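Local coordinates for cell wall binding protein cwp8 (Peptoclostridium difficile, PDB 5J6Q) that is a cell-surface protein that probably attaches itself to the bacterial cell wall through three tandem CWB2 repeats, at residues Lys241-Asp245 with Val268-His272; Ala311-Val317 with Lys366-Val371; Glu559-Glu563 with Lys586-Ile591. One frame throughout, in Å; residues are numbered along the deposited sequence.

Contact 1 of 3, residues Lys241-Asp245 with Val268-His272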
ATOM      1  N   LYS A 241      13.981 -10.617   2.061  1.00136.62           N
ATOM      2  CA  LYS A 241      12.681  -9.991   1.922  1.00125.04           C
ATOM      3  C   LYS A 241      12.105  -9.677   3.293  1.00116.71           C
ATOM      4  O   LYS A 241      12.268 -10.476   4.219  1.00112.60           O
ATOM      5  CB  LYS A 241      11.733 -10.944   1.170  1.00121.24           C
ATOM      6  CG  LYS A 241      11.087 -10.313  -0.053  1.00120.45           C
ATOM      7  CD  LYS A 241      11.552 -10.973  -1.343  1.00119.27           C
ATOM      8  CE  LYS A 241      10.370 -11.397  -2.182  1.00117.29           C
ATOM      9  NZ  LYS A 241      10.652 -11.274  -3.639  1.00109.49           N
ATOM     10  N   SER A 242      11.462  -8.509   3.436  1.00107.51           N
ATOM     11  CA  SER A 242      10.816  -8.123   4.689  1.00 94.93           C
ATOM     12  C   SER A 242       9.358  -8.432   4.499  1.00 85.72           C
ATOM     13  O   SER A 242       8.893  -8.347   3.374  1.00 82.17           O
ATOM     14  CB  SER A 242      10.985  -6.633   4.966  1.00 94.63           C
ATOM     15  OG  SER A 242      11.184  -6.383   6.350  1.00 98.81           O
ATOM     16  N   SER A 243       8.616  -8.770   5.545  1.00 76.70           N
ATOM     17  CA  SER A 243       7.249  -9.089   5.262  1.00 74.92           C
ATOM     18  C   SER A 243       6.337  -8.856   6.409  1.00 70.77           C
ATOM     19  O   SER A 243       6.757  -8.698   7.565  1.00 67.47           O
ATOM     20  CB  SER A 243       7.129 -10.557   4.820  1.00 78.44           C
ATOM     21  OG  SER A 243       7.187 -11.483   5.904  1.00 79.90           O
ATOM     22  N   PHE A 244       5.068  -8.822   6.072  1.00 60.86           N
ATOM     23  CA  PHE A 244       4.046  -8.713   7.067  1.00 53.02           C
ATOM     24  C   PHE A 244       2.750  -8.884   6.420  1.00 53.33           C
ATOM     25  O   PHE A 244       2.612  -8.832   5.183  1.00 54.66           O
ATOM     26  CB  PHE A 244       4.122  -7.410   7.914  1.00 60.38           C
ATOM     27  CG  PHE A 244       3.801  -6.073   7.261  1.00 57.32           C
ATOM     28  CD1 PHE A 244       2.556  -5.500   7.399  1.00 61.03           C
ATOM     29  CD2 PHE A 244       4.766  -5.380   6.576  1.00 61.34           C
ATOM     30  CE1 PHE A 244       2.288  -4.236   6.851  1.00 67.28           C
ATOM     31  CE2 PHE A 244       4.496  -4.120   6.031  1.00 61.49           C
ATOM     32  CZ  PHE A 244       3.264  -3.564   6.175  1.00 57.65           C
ATOM     33  N   ASP A 245       1.789  -9.127   7.246  1.00 53.48           N
ATOM     34  CA  ASP A 245       0.410  -9.378   6.868  1.00 59.33           C
ATOM     35  C   ASP A 245      -0.427  -8.232   7.382  1.00 57.47           C
ATOM     36  O   ASP A 245      -0.234  -7.762   8.527  1.00 53.13           O
ATOM     37  CB  ASP A 245      -0.144 -10.711   7.493  1.00 61.89           C
ATOM     38  CG  ASP A 245       0.075 -12.007   6.675  1.00 69.32           C
ATOM     39  OD1 ASP A 245       0.937 -12.005   5.726  1.00 69.82           O
ATOM     40  OD2 ASP A 245      -0.593 -13.026   6.988  1.00 73.05           O
ATOM     41  N   VAL A 268       9.486  -1.485   3.226  1.00 58.41           N
ATOM     42  CA  VAL A 268       8.575  -2.218   4.094  1.00 55.71           C
ATOM     43  C   VAL A 268       8.456  -1.621   5.450  1.00 55.11           C
ATOM     44  O   VAL A 268       7.327  -1.568   6.002  1.00 53.83           O
ATOM     45  CB  VAL A 268       8.981  -3.732   4.239  1.00 52.27           C
ATOM     46  CG1 VAL A 268       7.937  -4.458   5.050  1.00 47.55           C
ATOM     47  CG2 VAL A 268       9.126  -4.401   2.864  1.00 48.63           C
ATOM     48  N   ARG A 269       9.591  -1.222   6.035  1.00 54.01           N
ATOM     49  CA  ARG A 269       9.519  -0.629   7.370  1.00 57.85           C
ATOM     50  C   ARG A 269       8.675   0.679   7.238  1.00 50.56           C
ATOM     51  O   ARG A 269       7.791   0.952   8.034  1.00 46.07           O
ATOM     52  CB  ARG A 269      10.947  -0.269   7.880  1.00 63.04           C
ATOM     53  CG  ARG A 269      11.438  -0.999   9.131  1.00 66.04           C
ATOM     54  CD  ARG A 269      12.867  -0.558   9.481  1.00 66.38           C
ATOM     55  NE  ARG A 269      13.850  -1.326   8.715  1.00 75.33           N
ATOM     56  CZ  ARG A 269      14.746  -0.783   7.892  1.00 84.24           C
ATOM     57  NH1 ARG A 269      15.592  -1.559   7.214  1.00 82.14           N
ATOM     58  NH2 ARG A 269      14.808   0.538   7.746  1.00 82.48           N
ATOM     59  N   ASP A 270       8.979   1.456   6.203  1.00 45.22           N
ATOM     60  CA  ASP A 270       8.312   2.748   5.957  1.00 49.48           C
ATOM     61  C   ASP A 270       6.812   2.572   5.740  1.00 46.86           C
ATOM     62  O   ASP A 270       5.966   3.210   6.434  1.00 43.02           O
ATOM     63  CB  ASP A 270       9.029   3.415   4.780  1.00 47.75           C
ATOM     64  CG  ASP A 270      10.333   3.999   5.270  1.00 54.42           C
ATOM     65  OD1 ASP A 270      10.543   4.029   6.503  1.00 59.94           O
ATOM     66  OD2 ASP A 270      11.143   4.426   4.440  1.00 55.88           O
ATOM     67  N   LEU A 271       6.476   1.600   4.862  1.00 43.89           N
ATOM     68  CA  LEU A 271       5.081   1.286   4.599  1.00 41.60           C
ATOM     69  C   LEU A 271       4.413   0.835   5.846  1.00 42.54           C
ATOM     70  O   LEU A 271       3.243   1.180   6.126  1.00 44.88           O
ATOM     71  CB  LEU A 271       4.970   0.172   3.514  1.00 43.55           C
ATOM     72  CG  LEU A 271       3.567  -0.450   3.486  1.00 51.03           C
ATOM     73  CD1 LEU A 271       2.564   0.612   3.098  1.00 50.52           C
ATOM     74  CD2 LEU A 271       3.463  -1.579   2.461  1.00 51.67           C
ATOM     75  N   HIS A 272       5.116   0.013   6.641  1.00 49.92           N
ATOM     76  CA  HIS A 272       4.464  -0.477   7.903  1.00 48.09           C
ATOM     77  C   HIS A 272       4.242   0.728   8.816  1.00 44.63           C
ATOM     78  O   HIS A 272       3.203   0.843   9.461  1.00 45.73           O
ATOM     79  CB  HIS A 272       5.336  -1.543   8.586  1.00 52.40           C
ATOM     80  CG  HIS A 272       4.700  -2.043   9.840  1.00 69.88           C
ATOM     81  ND1 HIS A 272       3.983  -3.227   9.888  1.00 77.17           N
ATOM     82  CD2 HIS A 272       4.653  -1.512  11.085  1.00 75.57           C
ATOM     83  CE1 HIS A 272       3.544  -3.388  11.130  1.00 79.48           C
ATOM     84  NE2 HIS A 272       3.927  -2.371  11.872  1.00 79.70           N
TER
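This is a helix-on-sheet contact inside the Cwp8 domain 3 family region: helix 265-280 packs on one face of the mixed four-stranded sheet, running roughly along its inner strand 242-249. The two short segments run nearly the same way, with axes 9.1 Å apart at closest and 26° between their directions. Side chains alternate along the strand, so Ser242 and Phe244 point toward the helix while Ser243 points away. From the helix, Val268, Leu271 and His272 answer them, one turn apart from first to last. Phe244 does most of the work. At its ring edge, CE2 comes 3.6 Å from Val268 CG1 and CZ 4.1 Å from Leu271 CG. Over one face of the same ring sits the edge of His272, a T-shaped pair with centroids 4.7 Å apart and planes at 76°. Nearer the start of the strand, Ser242 CB touches Val268 CG2 at 3.6 Å, with the CA atoms of this pair 6.3 Å apart. The backbone of the strand is taken up on both sides, Phe244 pairing with Val260 and Ser243 with Ala224, and the His272 ring also meets Phe220 on strand 217-224. The 265 Å² buried here is held by van der Waals and aromatic contact alone, which implies that shape fit around the Phe244 ring, not polar pairing, seats these segments against each other.

Contact 2 of 3, residues Ala311-Val317 with Lys366-Val371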
ATOM      1  N   ALA A 311     -21.649  21.053   1.823  1.00 55.02           N
ATOM      2  CA  ALA A 311     -21.349  22.212   0.967  1.00 52.79           C
ATOM      3  C   ALA A 311     -22.599  23.153   0.839  1.00 53.57           C
ATOM      4  O   ALA A 311     -23.738  22.672   0.648  1.00 51.77           O
ATOM      5  CB  ALA A 311     -20.919  21.751  -0.446  1.00 48.80           C
ATOM      6  N   GLU A 312     -22.352  24.477   0.829  1.00 50.42           N
ATOM      7  CA  GLU A 312     -23.422  25.403   0.729  1.00 54.39           C
ATOM      8  C   GLU A 312     -23.684  25.758  -0.673  1.00 55.47           C
ATOM      9  O   GLU A 312     -24.727  26.349  -0.987  1.00 56.12           O
ATOM     10  CB  GLU A 312     -23.094  26.610   1.601  1.00 56.35           C
ATOM     11  CG  GLU A 312     -23.083  26.148   3.057  1.00 66.86           C
ATOM     12  CD  GLU A 312     -22.379  27.091   3.984  1.00 83.52           C
ATOM     13  OE1 GLU A 312     -22.159  26.704   5.153  1.00 92.14           O
ATOM     14  OE2 GLU A 312     -22.047  28.215   3.555  1.00 92.64           O
ATOM     15  N   ALA A 313     -22.786  25.348  -1.560  1.00 54.28           N
ATOM     16  CA  ALA A 313     -22.946  25.699  -2.967  1.00 47.30           C
ATOM     17  C   ALA A 313     -22.020  24.881  -3.849  1.00 46.31           C
ATOM     18  O   ALA A 313     -21.259  24.044  -3.349  1.00 45.58           O
ATOM     19  CB  ALA A 313     -22.645  27.185  -3.165  1.00 44.18           C
ATOM     20  N   ILE A 314     -22.121  25.095  -5.180  1.00 44.70           N
ATOM     21  CA  ILE A 314     -21.284  24.405  -6.171  1.00 50.73           C
ATOM     22  C   ILE A 314     -20.690  25.551  -7.076  1.00 54.40           C
ATOM     23  O   ILE A 314     -21.423  26.495  -7.397  1.00 50.27           O
ATOM     24  CB  ILE A 314     -22.065  23.398  -7.086  1.00 52.04           C
ATOM     25  CG1 ILE A 314     -22.857  22.358  -6.253  1.00 44.77           C
ATOM     26  CG2 ILE A 314     -21.059  22.696  -8.102  1.00 46.19           C
ATOM     27  CD1 ILE A 314     -22.015  21.259  -5.644  1.00 38.26           C
ATOM     28  N   ILE A 315     -19.362  25.506  -7.359  1.00 49.29           N
ATOM     29  CA  ILE A 315     -18.764  26.372  -8.315  1.00 47.22           C
ATOM     30  C   ILE A 315     -18.459  25.391  -9.417  1.00 46.99           C
ATOM     31  O   ILE A 315     -17.754  24.399  -9.176  1.00 50.01           O
ATOM     32  CB  ILE A 315     -17.484  27.112  -7.898  1.00 53.59           C
ATOM     33  CG1 ILE A 315     -17.603  27.739  -6.499  1.00 55.19           C
ATOM     34  CG2 ILE A 315     -17.232  28.225  -8.939  1.00 58.25           C
ATOM     35  CD1 ILE A 315     -18.488  29.018  -6.526  1.00 55.45           C
ATOM     36  N   LEU A 316     -18.943  25.649 -10.620  1.00 47.14           N
ATOM     37  CA  LEU A 316     -18.731  24.757 -11.765  1.00 46.85           C
ATOM     38  C   LEU A 316     -17.976  25.532 -12.890  1.00 48.58           C
ATOM     39  O   LEU A 316     -18.442  26.577 -13.324  1.00 49.33           O
ATOM     40  CB  LEU A 316     -20.096  24.305 -12.222  1.00 48.33           C
ATOM     41  CG  LEU A 316     -20.135  23.101 -13.120  1.00 53.29           C
ATOM     42  CD1 LEU A 316     -19.370  21.947 -12.528  1.00 53.15           C
ATOM     43  CD2 LEU A 316     -21.645  22.707 -13.266  1.00 50.80           C
ATOM     44  N   VAL A 317     -16.764  25.060 -13.319  1.00 49.38           N
ATOM     45  CA  VAL A 317     -16.044  25.833 -14.344  1.00 47.84           C
ATOM     46  C   VAL A 317     -15.824  24.918 -15.534  1.00 47.74           C
ATOM     47  O   VAL A 317     -16.109  23.724 -15.416  1.00 47.17           O
ATOM     48  CB  VAL A 317     -14.729  26.402 -13.664  1.00 51.57           C
ATOM     49  CG1 VAL A 317     -13.751  25.291 -13.345  1.00 50.34           C
ATOM     50  CG2 VAL A 317     -14.039  27.428 -14.547  1.00 62.25           C
ATOM     51  N   LYS A 366     -29.661  25.822  -1.719  1.00 72.20           N
ATOM     52  CA  LYS A 366     -28.322  26.107  -2.198  1.00 65.32           C
ATOM     53  C   LYS A 366     -28.291  26.433  -3.646  1.00 60.92           C
ATOM     54  O   LYS A 366     -29.228  26.164  -4.412  1.00 59.46           O
ATOM     55  CB  LYS A 366     -27.418  24.917  -1.894  1.00 64.37           C
ATOM     56  CG  LYS A 366     -27.356  24.684  -0.390  1.00 53.23           C
ATOM     57  CD  LYS A 366     -26.994  23.285  -0.048  1.00 44.32           C
ATOM     58  CE  LYS A 366     -26.757  23.202   1.474  1.00 43.95           C
ATOM     59  NZ  LYS A 366     -26.313  21.853   1.849  1.00 46.91           N
ATOM     60  N   LYS A 367     -27.188  27.035  -4.027  1.00 59.28           N
ATOM     61  CA  LYS A 367     -26.941  27.466  -5.378  1.00 55.93           C
ATOM     62  C   LYS A 367     -25.731  26.782  -6.097  1.00 54.74           C
ATOM     63  O   LYS A 367     -24.794  26.337  -5.476  1.00 55.04           O
ATOM     64  CB  LYS A 367     -26.675  28.957  -5.324  1.00 62.63           C
ATOM     65  CG  LYS A 367     -27.960  29.756  -5.246  1.00 75.65           C
ATOM     66  CD  LYS A 367     -27.938  30.678  -4.054  1.00 85.09           C
ATOM     67  CE  LYS A 367     -27.524  32.063  -4.468  1.00 92.67           C
ATOM     68  NZ  LYS A 367     -27.166  32.882  -3.284  1.00 96.03           N
ATOM     69  N   ILE A 368     -25.805  26.755  -7.397  1.00 50.94           N
ATOM     70  CA  ILE A 368     -24.832  26.229  -8.312  1.00 54.48           C
ATOM     71  C   ILE A 368     -24.449  27.431  -9.218  1.00 58.86           C
ATOM     72  O   ILE A 368     -25.336  27.953  -9.924  1.00 54.66           O
ATOM     73  CB  ILE A 368     -25.373  25.090  -9.195  1.00 51.77           C
ATOM     74  CG1 ILE A 368     -25.712  23.841  -8.338  1.00 51.36           C
ATOM     75  CG2 ILE A 368     -24.338  24.751 -10.286  1.00 46.66           C
ATOM     76  CD1 ILE A 368     -26.373  22.750  -9.184  1.00 50.19           C
ATOM     77  N   TYR A 369     -23.155  27.925  -9.111  1.00 55.72           N
ATOM     78  CA  TYR A 369     -22.706  28.982  -9.960  1.00 50.05           C
ATOM     79  C   TYR A 369     -21.915  28.358 -11.101  1.00 53.18           C
ATOM     80  O   TYR A 369     -21.030  27.538 -10.833  1.00 59.84           O
ATOM     81  CB  TYR A 369     -21.774  29.927  -9.225  1.00 49.81           C
ATOM     82  CG  TYR A 369     -22.344  30.562  -7.987  1.00 53.92           C
ATOM     83  CD1 TYR A 369     -22.379  29.878  -6.787  1.00 51.66           C
ATOM     84  CD2 TYR A 369     -22.819  31.875  -8.008  1.00 56.94           C
ATOM     85  CE1 TYR A 369     -22.859  30.483  -5.623  1.00 55.80           C
ATOM     86  CE2 TYR A 369     -23.304  32.485  -6.857  1.00 56.32           C
ATOM     87  CZ  TYR A 369     -23.325  31.785  -5.667  1.00 62.23           C
ATOM     88  OH  TYR A 369     -23.826  32.394  -4.526  1.00 64.63           O
ATOM     89  N   ILE A 370     -22.189  28.715 -12.332  1.00 55.43           N
ATOM     90  CA  ILE A 370     -21.433  28.232 -13.492  1.00 58.37           C
ATOM     91  C   ILE A 370     -20.531  29.434 -13.869  1.00 63.02           C
ATOM     92  O   ILE A 370     -21.053  30.500 -14.155  1.00 63.27           O
ATOM     93  CB  ILE A 370     -22.444  27.825 -14.572  1.00 58.55           C
ATOM     94  CG1 ILE A 370     -23.096  26.516 -14.144  1.00 62.08           C
ATOM     95  CG2 ILE A 370     -21.796  27.669 -15.955  1.00 62.88           C
ATOM     96  CD1 ILE A 370     -24.424  26.237 -14.772  1.00 62.85           C
ATOM     97  N   VAL A 371     -19.192  29.289 -13.772  1.00 65.46           N
ATOM     98  CA  VAL A 371     -18.296  30.385 -14.135  1.00 64.58           C
ATOM     99  C   VAL A 371     -17.883  30.248 -15.607  1.00 70.21           C
ATOM    100  O   VAL A 371     -17.618  29.132 -16.046  1.00 75.11           O
ATOM    101  CB  VAL A 371     -17.105  30.339 -13.168  1.00 67.52           C
ATOM    102  CG1 VAL A 371     -16.040  31.377 -13.558  1.00 65.01           C
ATOM    103  CG2 VAL A 371     -17.606  30.594 -11.737  1.00 60.65           C
TER
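Strands 313-318 and 367-371 pair in parallel at the centre of the four-stranded sheet of the first CWB2 repeat. Ile314 straddles Ile368: its N donates to Lys367 O (3.0 Å) and its O accepts from Tyr369 N (2.8 Å). Leu316 does the same around Ile370, with N to Tyr369 O and O from Val371 N, both 2.8 Å. The carbonyls of Ile314 and Leu316 also take CA-H...O contacts from Ile368 and Ile370. Ile315 faces the other way and bonds through its backbone to Pro338, just before strand 339-342, and Leu340 within it. Before the strands, Lys366 NZ donates to Ala311 O at 3.0 Å and also reaches Leu359 O and Asn362 OD1, while Glu312 OE2 takes a bond from Asn336. Ile314 and Ile368 meet through their CG1 atoms (3.8 Å) on one face; Ile315 CD1 lies 4.0 Å from Tyr369 CD1 on the other. With these bonds made, the pair can bury aliphatic side chains on the Ile314 face and Ile315 with Tyr369 on the other.

Contact 3 of 3, residues Glu559-Glu563 with Lys586-Ile591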
ATOM      1  N   GLU A 559      13.466  25.318  -3.873  1.00 24.61           N
ATOM      2  CA  GLU A 559      14.123  24.548  -2.841  1.00 34.72           C
ATOM      3  C   GLU A 559      14.564  25.550  -1.584  1.00 32.21           C
ATOM      4  O   GLU A 559      14.344  25.231  -0.433  1.00 33.97           O
ATOM      5  CB  GLU A 559      15.375  23.915  -3.444  1.00 32.87           C
ATOM      6  CG  GLU A 559      15.238  22.449  -3.846  1.00 41.73           C
ATOM      7  CD  GLU A 559      16.660  21.899  -4.293  1.00 50.27           C
ATOM      8  OE1 GLU A 559      17.619  22.249  -3.622  1.00 46.28           O
ATOM      9  OE2 GLU A 559      16.796  21.155  -5.314  1.00 47.60           O
ATOM     10  N   GLU A 560      15.164  26.700  -1.897  1.00 28.64           N
ATOM     11  CA  GLU A 560      15.605  27.665  -0.945  1.00 32.14           C
ATOM     12  C   GLU A 560      14.441  28.243  -0.126  1.00 34.92           C
ATOM     13  O   GLU A 560      14.603  28.272   1.075  1.00 36.21           O
ATOM     14  CB  GLU A 560      16.349  28.760  -1.640  1.00 29.15           C
ATOM     15  CG  GLU A 560      17.774  28.272  -1.888  1.00 36.93           C
ATOM     16  CD  GLU A 560      18.620  29.242  -2.815  1.00 35.79           C
ATOM     17  OE1 GLU A 560      18.371  30.444  -2.845  1.00 36.10           O
ATOM     18  OE2 GLU A 560      19.532  28.787  -3.446  1.00 46.33           O
ATOM     19  N   VAL A 561      13.276  28.675  -0.757  1.00 35.21           N
ATOM     20  CA  VAL A 561      12.168  29.191   0.017  1.00 36.50           C
ATOM     21  C   VAL A 561      11.482  28.158   0.840  1.00 34.29           C
ATOM     22  O   VAL A 561      10.982  28.495   1.980  1.00 29.42           O
ATOM     23  CB  VAL A 561      11.101  29.990  -0.783  1.00 36.15           C
ATOM     24  CG1 VAL A 561      11.797  30.993  -1.736  1.00 33.46           C
ATOM     25  CG2 VAL A 561      10.176  29.062  -1.492  1.00 36.43           C
ATOM     26  N   VAL A 562      11.390  26.900   0.328  1.00 30.47           N
ATOM     27  CA  VAL A 562      10.747  25.912   1.131  1.00 32.94           C
ATOM     28  C   VAL A 562      11.609  25.715   2.434  1.00 34.96           C
ATOM     29  O   VAL A 562      11.070  25.572   3.519  1.00 31.52           O
ATOM     30  CB  VAL A 562      10.594  24.621   0.257  1.00 38.54           C
ATOM     31  CG1 VAL A 562      10.285  23.423   1.152  1.00 40.71           C
ATOM     32  CG2 VAL A 562       9.469  24.803  -0.805  1.00 35.76           C
ATOM     33  N   GLU A 563      12.930  25.615   2.263  1.00 34.27           N
ATOM     34  CA  GLU A 563      13.877  25.437   3.355  1.00 35.24           C
ATOM     35  C   GLU A 563      13.699  26.575   4.384  1.00 37.74           C
ATOM     36  O   GLU A 563      13.768  26.299   5.560  1.00 37.73           O
ATOM     37  CB  GLU A 563      15.296  25.428   2.754  1.00 34.94           C
ATOM     38  CG  GLU A 563      16.433  25.654   3.696  1.00 37.94           C
ATOM     39  CD  GLU A 563      17.785  25.409   3.082  1.00 44.22           C
ATOM     40  OE1 GLU A 563      18.434  24.498   3.545  1.00 50.32           O
ATOM     41  OE2 GLU A 563      18.207  26.130   2.161  1.00 46.04           O
ATOM     42  N   LYS A 586      12.392  15.777  -2.350  1.00 27.53           N
ATOM     43  CA  LYS A 586      13.112  17.054  -2.192  1.00 31.01           C
ATOM     44  C   LYS A 586      12.346  17.907  -1.197  1.00 37.51           C
ATOM     45  O   LYS A 586      12.956  18.452  -0.284  1.00 42.74           O
ATOM     46  CB  LYS A 586      13.220  17.832  -3.554  1.00 33.53           C
ATOM     47  CG  LYS A 586      14.371  18.924  -3.641  1.00 39.47           C
ATOM     48  CD  LYS A 586      15.614  18.572  -2.681  1.00 39.37           C
ATOM     49  CE  LYS A 586      16.798  17.917  -3.423  1.00 48.42           C
ATOM     50  NZ  LYS A 586      17.768  17.375  -2.416  1.00 52.08           N
ATOM     51  N   ILE A 587      10.988  17.981  -1.338  1.00 37.78           N
ATOM     52  CA  ILE A 587      10.163  18.821  -0.506  1.00 41.64           C
ATOM     53  C   ILE A 587      10.226  18.305   0.943  1.00 45.78           C
ATOM     54  O   ILE A 587      10.461  19.087   1.882  1.00 44.84           O
ATOM     55  CB  ILE A 587       8.680  18.901  -1.054  1.00 41.51           C
ATOM     56  CG1 ILE A 587       8.591  19.590  -2.428  1.00 34.64           C
ATOM     57  CG2 ILE A 587       7.831  19.676  -0.077  1.00 30.44           C
ATOM     58  CD1 ILE A 587       7.192  19.444  -3.010  1.00 38.60           C
ATOM     59  N   ALA A 588      10.014  16.978   1.131  1.00 43.55           N
ATOM     60  CA  ALA A 588      10.076  16.368   2.432  1.00 43.33           C
ATOM     61  C   ALA A 588      11.433  16.673   3.197  1.00 46.75           C
ATOM     62  O   ALA A 588      11.446  16.938   4.422  1.00 41.18           O
ATOM     63  CB  ALA A 588       9.904  14.843   2.279  1.00 43.28           C
ATOM     64  N   GLU A 589      12.525  16.580   2.471  1.00 45.40           N
ATOM     65  CA  GLU A 589      13.859  16.785   2.945  1.00 48.49           C
ATOM     66  C   GLU A 589      13.996  18.234   3.488  1.00 52.92           C
ATOM     67  O   GLU A 589      14.331  18.382   4.663  1.00 51.66           O
ATOM     68  CB  GLU A 589      14.871  16.531   1.811  1.00 46.68           C
ATOM     69  CG  GLU A 589      16.289  16.736   2.285  1.00 53.06           C
ATOM     70  CD  GLU A 589      17.321  16.856   1.179  1.00 66.41           C
ATOM     71  OE1 GLU A 589      17.065  16.480  -0.008  1.00 67.33           O
ATOM     72  OE2 GLU A 589      18.416  17.358   1.507  1.00 71.54           O
ATOM     73  N   LYS A 590      13.724  19.271   2.647  1.00 50.42           N
ATOM     74  CA  LYS A 590      13.777  20.681   3.045  1.00 45.97           C
ATOM     75  C   LYS A 590      12.947  21.062   4.234  1.00 47.75           C
ATOM     76  O   LYS A 590      13.408  21.879   5.066  1.00 48.88           O
ATOM     77  CB  LYS A 590      13.367  21.537   1.867  1.00 45.87           C
ATOM     78  CG  LYS A 590      14.318  21.294   0.692  1.00 33.03           C
ATOM     79  CD  LYS A 590      15.636  22.080   0.874  1.00 39.19           C
ATOM     80  CE  LYS A 590      16.788  21.108   0.937  1.00 52.09           C
ATOM     81  NZ  LYS A 590      18.025  21.670   0.339  1.00 59.02           N
ATOM     82  N   ILE A 591      11.737  20.551   4.346  1.00 44.50           N
ATOM     83  CA  ILE A 591      10.913  20.904   5.524  1.00 44.64           C
ATOM     84  C   ILE A 591      11.134  19.978   6.698  1.00 47.20           C
ATOM     85  O   ILE A 591      10.397  20.109   7.694  1.00 49.79           O
ATOM     86  CB  ILE A 591       9.400  20.923   5.172  1.00 47.41           C
ATOM     87  CG1 ILE A 591       8.840  19.465   4.978  1.00 48.41           C
ATOM     88  CG2 ILE A 591       9.209  21.736   3.890  1.00 50.14           C
ATOM     89  CD1 ILE A 591       7.414  19.433   4.388  1.00 45.20           C
TER
HETATM   90  O   HOH W   1      19.286  20.275  -2.583  1.00 72.07           O
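Helix 556-565 of the third CWB2 repeat packs beside helix 581-590 in a helix-strand-helix unit, with strand 572-575 of a parallel sheet between them in sequence, in keeping with the toprim-like fold of the CWB2 module. Their segment axes approach to 9.3 Å and cross at -38°, and the closest CA pair is Glu563 with Lys590, 4.8 Å apart. Begin at Lys586, whose CG rests 3.6 Å from Glu559 CG. Its amine turns to its own helix, where NZ makes a salt bridge with Glu589 OE1 at 2.7 Å. Ile587 adds only a loose touch, its O 4.4 Å from Val562 CG1. One turn after Lys586 comes Lys590, which covers more of the interface than any other residue: CB lies 3.7 Å from Val562 CG1, and CD sits 3.6 Å from Glu559 O and 3.9 Å from Glu563 CB. Its NZ is 4.0 Å from Glu559 OE1 and 4.3 Å from Glu563 OE1, both too long for salt bridges, and is salt-bridged instead to a sulfate probably taken from the crystallisation liquor. One water lies hydrogen-bonded to Glu559 OE1 at 2.8 Å and makes weak bonds with Lys586 NZ (3.3 Å) and Lys590 NZ (3.5 Å). The side chain of Ile591, where the helix gives out, packs on Leu566 and Ala569, and its CG2 lies 3.4 Å from Val562 CG1.

Read from the N terminus, the three contacts come strictly in series, with none nested in or crossing another. Contact 1 closes first, folding a 22-residue connection through strand 256-262 so that the helix returns over its own sheet. Contact 2 encloses 48 residues, including strand 339-342 and helix 349-359, and builds the middle of the first repeat's sheet. Contact 3 closes a loop containing strand 572-575 and brings helix 581-590 back beside helix 556-565. Their centres are about 28 to 44 Å apart, and they do not touch. Strand 286-289, which follows contact 1, pairs with strand 572-575, so distant parts of the chain share one parallel sheet.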